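PDB 5ZNM: colicin-D from Escherichia coli, which kills Escherichia coli and closely related bacteria as a tRNase toxin that inhibits protein synthesis, here represented by its central domain and its C-terminal tRNase domain. Local coordinates for the interface of chains A and B. Residues are numbered along the deposited sequence; one frame, centred on the assembly and turned at random. Chains: chain A/B, Colicin-D.

Contact 1: the interface of chains A and B. Residues chain A 26-29; chain B 7-8, 11.
A:Gln26 to A:Val29 run as an extended, proline-rich stretch and lie against one side of the helix 3-22 of chain B, whose residues B:Ala7, B:Arg8 and B:Ala11 keep regular helical torsions. B:Arg8 reaches out from that helix, its chain bent at chi2, and brings the guanidinium to the chain A backbone. There NH2 gives a hydrogen bond to the carbonyl O of A:Pro27, 3.2 Å away. The acceptor lies at the edge of the guanidinium and almost in its plane, while the donor is tilted from the carbonyl plane. A:Gln26 meets the same group tip to tip: its amide NE2 stands over one guanidinium face, toward the rim, 3.4 Å from B:Arg8 NH2, with the two planes 40° apart. This is a contact without a hydrogen bond, and since B:Arg8 is poorly ordered, the placing of its guanidinium, and with it this polar arrangement, is uncertain. The apolar half rests on A:Val29, whose two methyls divide the helix surface between them. CG1, anti to the carbonyl carbon (chi1 -62°), meets the methyl CB of B:Ala11 at 3.6 Å. CG2 turns instead to the preceding helical turn, 3.9 Å from B:Arg8 CG and 4.0 Å from B:Ala7 CB. The small alanines let the valine come close to the helix, with the aliphatic part of the arginine crossing the valine at a slant. In the fold, the chain A stretch belongs to the connection between helices 3-22 and 32-42, and it receives the N-terminal helix of the other copy.

Contact 2: the interface of chains A and B. Residues chain A 18, 142, 144, 265; chain B 224-225.
B:Asn225 presents its carboxamide to A:Ile142, A:Pro144 and A:Trp265, residues of a segment related to the S-type pyocin family. The asparagine comes from a loop of chain B, and its amide stands almost perpendicular to the indole of A:Trp265, the planes 86° apart. ND2 approaches the six-membered part of the indole, 3.9 Å from CZ3, but its hydrogen bond goes elsewhere: to the carbonyl O of A:Ile142, at 3.1 Å. That bond is fairly straight, 156° at the hydrogen; the donor lies nearly along the C=O axis, and the acceptor is close to the amide plane. The same oxygen is found at the edge of the indole, in the ring plane, while A:Pro144 CA lies over one indole face toward its rim. Tryptophan and proline thus pack together within chain A beside the carbonyl that the asparagine reads. On the other branch of the amide, OD1 points at the pyrrolidine of A:Pro144, tip to tip, and CG of the amide lies 3.7 Å from the ring carbon CD. A chi1 of -60°, with CG anti to the carbonyl carbon, directs the amide toward these residues. A:Leu18, on the helix 3-22, meets the asparagine's backbone instead: its methyl CD1 is 3.6 Å from B:Asn225 O, and its other methyl, CD2, is 3.6 Å from B:Gly224 O.

Contact 1: the interface of chains A and B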
ATOM      1  N   GLN A  26      10.034   5.578  21.380  1.00 24.92           N
ATOM      2  CA  GLN A  26       8.782   6.028  20.806  1.00 26.75           C
ATOM      3  C   GLN A  26       9.001   7.365  20.092  1.00 19.29           C
ATOM      4  O   GLN A  26       9.871   8.144  20.481  1.00 26.02           O
ATOM      5  CB  GLN A  26       7.720   6.159  21.890  1.00 34.73           C
ATOM      6  CG  GLN A  26       7.823   7.395  22.722  1.00 36.59           C
ATOM      7  CD  GLN A  26       6.643   7.535  23.654  1.00 49.50           C
ATOM      8  OE1 GLN A  26       5.730   6.708  23.640  1.00 60.20           O
ATOM      9  NE2 GLN A  26       6.651   8.585  24.466  1.00 47.47           N
ATOM     10  N   PRO A  27       8.250   7.630  19.021  1.00 26.44           N
ATOM     11  CA  PRO A  27       8.422   8.894  18.309  1.00 25.60           C
ATOM     12  C   PRO A  27       8.191  10.072  19.239  1.00 21.51           C
ATOM     13  O   PRO A  27       7.348  10.004  20.149  1.00 19.78           O
ATOM     14  CB  PRO A  27       7.339   8.834  17.220  1.00 24.64           C
ATOM     15  CG  PRO A  27       6.963   7.413  17.111  1.00 29.65           C
ATOM     16  CD  PRO A  27       7.203   6.785  18.427  1.00 26.92           C
ATOM     17  N   PRO A  28       8.871  11.173  19.006  1.00 23.35           N
ATOM     18  CA  PRO A  28       8.635  12.352  19.844  1.00 23.85           C
ATOM     19  C   PRO A  28       7.478  13.178  19.312  1.00 22.59           C
ATOM     20  O   PRO A  28       6.885  12.862  18.269  1.00 22.41           O
ATOM     21  CB  PRO A  28       9.965  13.099  19.737  1.00 25.76           C
ATOM     22  CG  PRO A  28      10.371  12.850  18.270  1.00 21.78           C
ATOM     23  CD  PRO A  28       9.834  11.455  17.922  1.00 19.26           C
ATOM     24  N   VAL A  29       7.131  14.226  20.025  1.00 22.78           N
ATOM     25  CA  VAL A  29       6.342  15.303  19.452  1.00 22.32           C
ATOM     26  C   VAL A  29       7.323  16.371  19.006  1.00 22.18           C
ATOM     27  O   VAL A  29       8.443  16.479  19.517  1.00 21.94           O
ATOM     28  CB  VAL A  29       5.276  15.868  20.423  1.00 25.38           C
ATOM     29  CG1 VAL A  29       4.278  14.767  20.800  1.00 28.48           C
ATOM     30  CG2 VAL A  29       5.902  16.446  21.643  1.00 24.17           C
TER
ATOM     31  N   ALA B   7       6.156  20.514  25.613  1.00 19.13           N
ATOM     32  CA  ALA B   7       5.753  20.183  24.245  1.00 21.05           C
ATOM     33  C   ALA B   7       4.751  19.033  24.226  1.00 25.62           C
ATOM     34  O   ALA B   7       3.783  19.051  23.454  1.00 19.26           O
ATOM     35  CB  ALA B   7       6.978  19.824  23.397  1.00 20.66           C
ATOM     36  N   ARG B   8       4.981  18.013  25.055  1.00 20.22           N
ATOM     37  CA  ARG B   8       4.051  16.889  25.114  1.00 22.11           C
ATOM     38  C   ARG B   8       2.691  17.316  25.643  1.00 20.88           C
ATOM     39  O   ARG B   8       1.656  16.838  25.163  1.00 21.71           O
ATOM     40  CB  ARG B   8       4.623  15.769  25.979  1.00 32.32           C
ATOM     41  CG  ARG B   8       5.802  15.065  25.342  1.00 47.93           C
ATOM     42  CD  ARG B   8       5.813  13.583  25.644  1.00 59.15           C
ATOM     43  NE  ARG B   8       6.730  12.860  24.792  1.00 67.10           N
ATOM     44  CZ  ARG B   8       6.369  12.182  23.721  1.00 67.04           C
ATOM     45  NH1 ARG B   8       5.095  12.126  23.355  1.00 64.18           N
ATOM     46  NH2 ARG B   8       7.286  11.549  23.003  1.00 66.49           N
ATOM     47  N   ALA B  11       0.954  19.110  22.853  1.00 17.80           N
ATOM     48  CA  ALA B  11       0.506  18.152  21.844  1.00 22.97           C
ATOM     49  C   ALA B  11      -0.748  17.428  22.305  1.00 22.02           C
ATOM     50  O   ALA B  11      -1.681  17.210  21.517  1.00 19.72           O
ATOM     51  CB  ALA B  11       1.607  17.135  21.545  1.00 18.05           C
TER

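Contact 2: the interface of chains A and B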
ATOM      1  N   LEU A  18       9.885  -4.337  25.466  1.00 18.22           N
ATOM      2  CA  LEU A  18      10.133  -4.697  24.066  1.00 21.12           C
ATOM      3  C   LEU A  18      10.982  -3.648  23.377  1.00 19.17           C
ATOM      4  O   LEU A  18      11.918  -3.975  22.632  1.00 18.84           O
ATOM      5  CB  LEU A  18       8.815  -4.857  23.303  1.00 17.98           C
ATOM      6  CG  LEU A  18       8.034  -6.146  23.499  1.00 21.88           C
ATOM      7  CD1 LEU A  18       6.616  -5.995  22.964  1.00 20.96           C
ATOM      8  CD2 LEU A  18       8.748  -7.288  22.805  1.00 20.78           C
ATOM      9  N   ILE A 142      12.068 -14.003  14.685  1.00 24.47           N
ATOM     10  CA  ILE A 142      13.136 -13.059  15.008  1.00 24.45           C
ATOM     11  C   ILE A 142      12.780 -12.335  16.303  1.00 26.41           C
ATOM     12  O   ILE A 142      11.737 -11.684  16.386  1.00 29.12           O
ATOM     13  CB  ILE A 142      13.348 -12.063  13.862  1.00 21.13           C
ATOM     14  CG1 ILE A 142      13.716 -12.818  12.577  1.00 22.34           C
ATOM     15  CG2 ILE A 142      14.394 -11.009  14.254  1.00 19.18           C
ATOM     16  CD1 ILE A 142      13.852 -11.938  11.328  1.00 21.09           C
ATOM     17  N   PRO A 144      13.635  -9.565  19.524  1.00 27.14           N
ATOM     18  CA  PRO A 144      14.430  -8.386  19.892  1.00 27.10           C
ATOM     19  C   PRO A 144      15.474  -8.742  20.936  1.00 29.36           C
ATOM     20  O   PRO A 144      15.224  -9.536  21.848  1.00 26.31           O
ATOM     21  CB  PRO A 144      13.391  -7.399  20.446  1.00 30.69           C
ATOM     22  CG  PRO A 144      12.168  -8.196  20.704  1.00 26.88           C
ATOM     23  CD  PRO A 144      12.198  -9.389  19.792  1.00 21.08           C
ATOM     24  N   TRP A 265      14.799  -2.470  14.143  1.00 15.01           N
ATOM     25  CA  TRP A 265      13.450  -2.603  14.688  1.00 17.30           C
ATOM     26  C   TRP A 265      12.719  -1.264  14.653  1.00 17.49           C
ATOM     27  O   TRP A 265      13.329  -0.225  14.911  1.00 17.76           O
ATOM     28  CB  TRP A 265      13.496  -3.096  16.135  1.00 20.43           C
ATOM     29  CG  TRP A 265      14.041  -4.455  16.293  1.00 18.29           C
ATOM     30  CD1 TRP A 265      15.351  -4.796  16.488  1.00 21.20           C
ATOM     31  CD2 TRP A 265      13.301  -5.676  16.276  1.00 17.43           C
ATOM     32  NE1 TRP A 265      15.469  -6.155  16.594  1.00 22.42           N
ATOM     33  CE2 TRP A 265      14.226  -6.722  16.470  1.00 19.43           C
ATOM     34  CE3 TRP A 265      11.941  -5.987  16.120  1.00 19.89           C
ATOM     35  CZ2 TRP A 265      13.844  -8.058  16.509  1.00 18.92           C
ATOM     36  CZ3 TRP A 265      11.557  -7.318  16.162  1.00 19.64           C
ATOM     37  CH2 TRP A 265      12.511  -8.340  16.354  1.00 21.90           C
TER
ATOM     38  N   GLY B 224       5.541 -13.012  20.447  1.00 28.45           N
ATOM     39  CA  GLY B 224       5.767 -12.209  21.620  1.00 29.28           C
ATOM     40  C   GLY B 224       6.215 -10.799  21.338  1.00 26.88           C
ATOM     41  O   GLY B 224       6.477 -10.058  22.285  1.00 33.57           O
ATOM     42  N   ASN B 225       6.301 -10.387  20.066  1.00 21.38           N
ATOM     43  CA  ASN B 225       6.704  -9.017  19.783  1.00 22.56           C
ATOM     44  C   ASN B 225       5.532  -8.049  19.732  1.00 22.45           C
ATOM     45  O   ASN B 225       5.746  -6.848  19.550  1.00 21.81           O
ATOM     46  CB  ASN B 225       7.475  -8.953  18.466  1.00 28.16           C
ATOM     47  CG  ASN B 225       8.716  -9.796  18.497  1.00 29.56           C
ATOM     48  OD1 ASN B 225       9.237 -10.095  19.565  1.00 30.29           O
ATOM     49  ND2 ASN B 225       9.185 -10.207  17.330  1.00 26.57           N
TER

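The C-alpha centres of contact 1 and contact 2 are about 23 Å apart, and the helix 3-22 takes part in both. In contact 1 it is the chain B copy, through residues in its first half, that meets chain A; in contact 2 the chain A copy contributes from near its end. Because the interface is two-fold symmetric, each helix serves in both ways, joining the packing of an N-terminal helix on the other copy to a junction formed by residues much later in the chain. The pairing may be one of the crystal rather than of the toxin in solution.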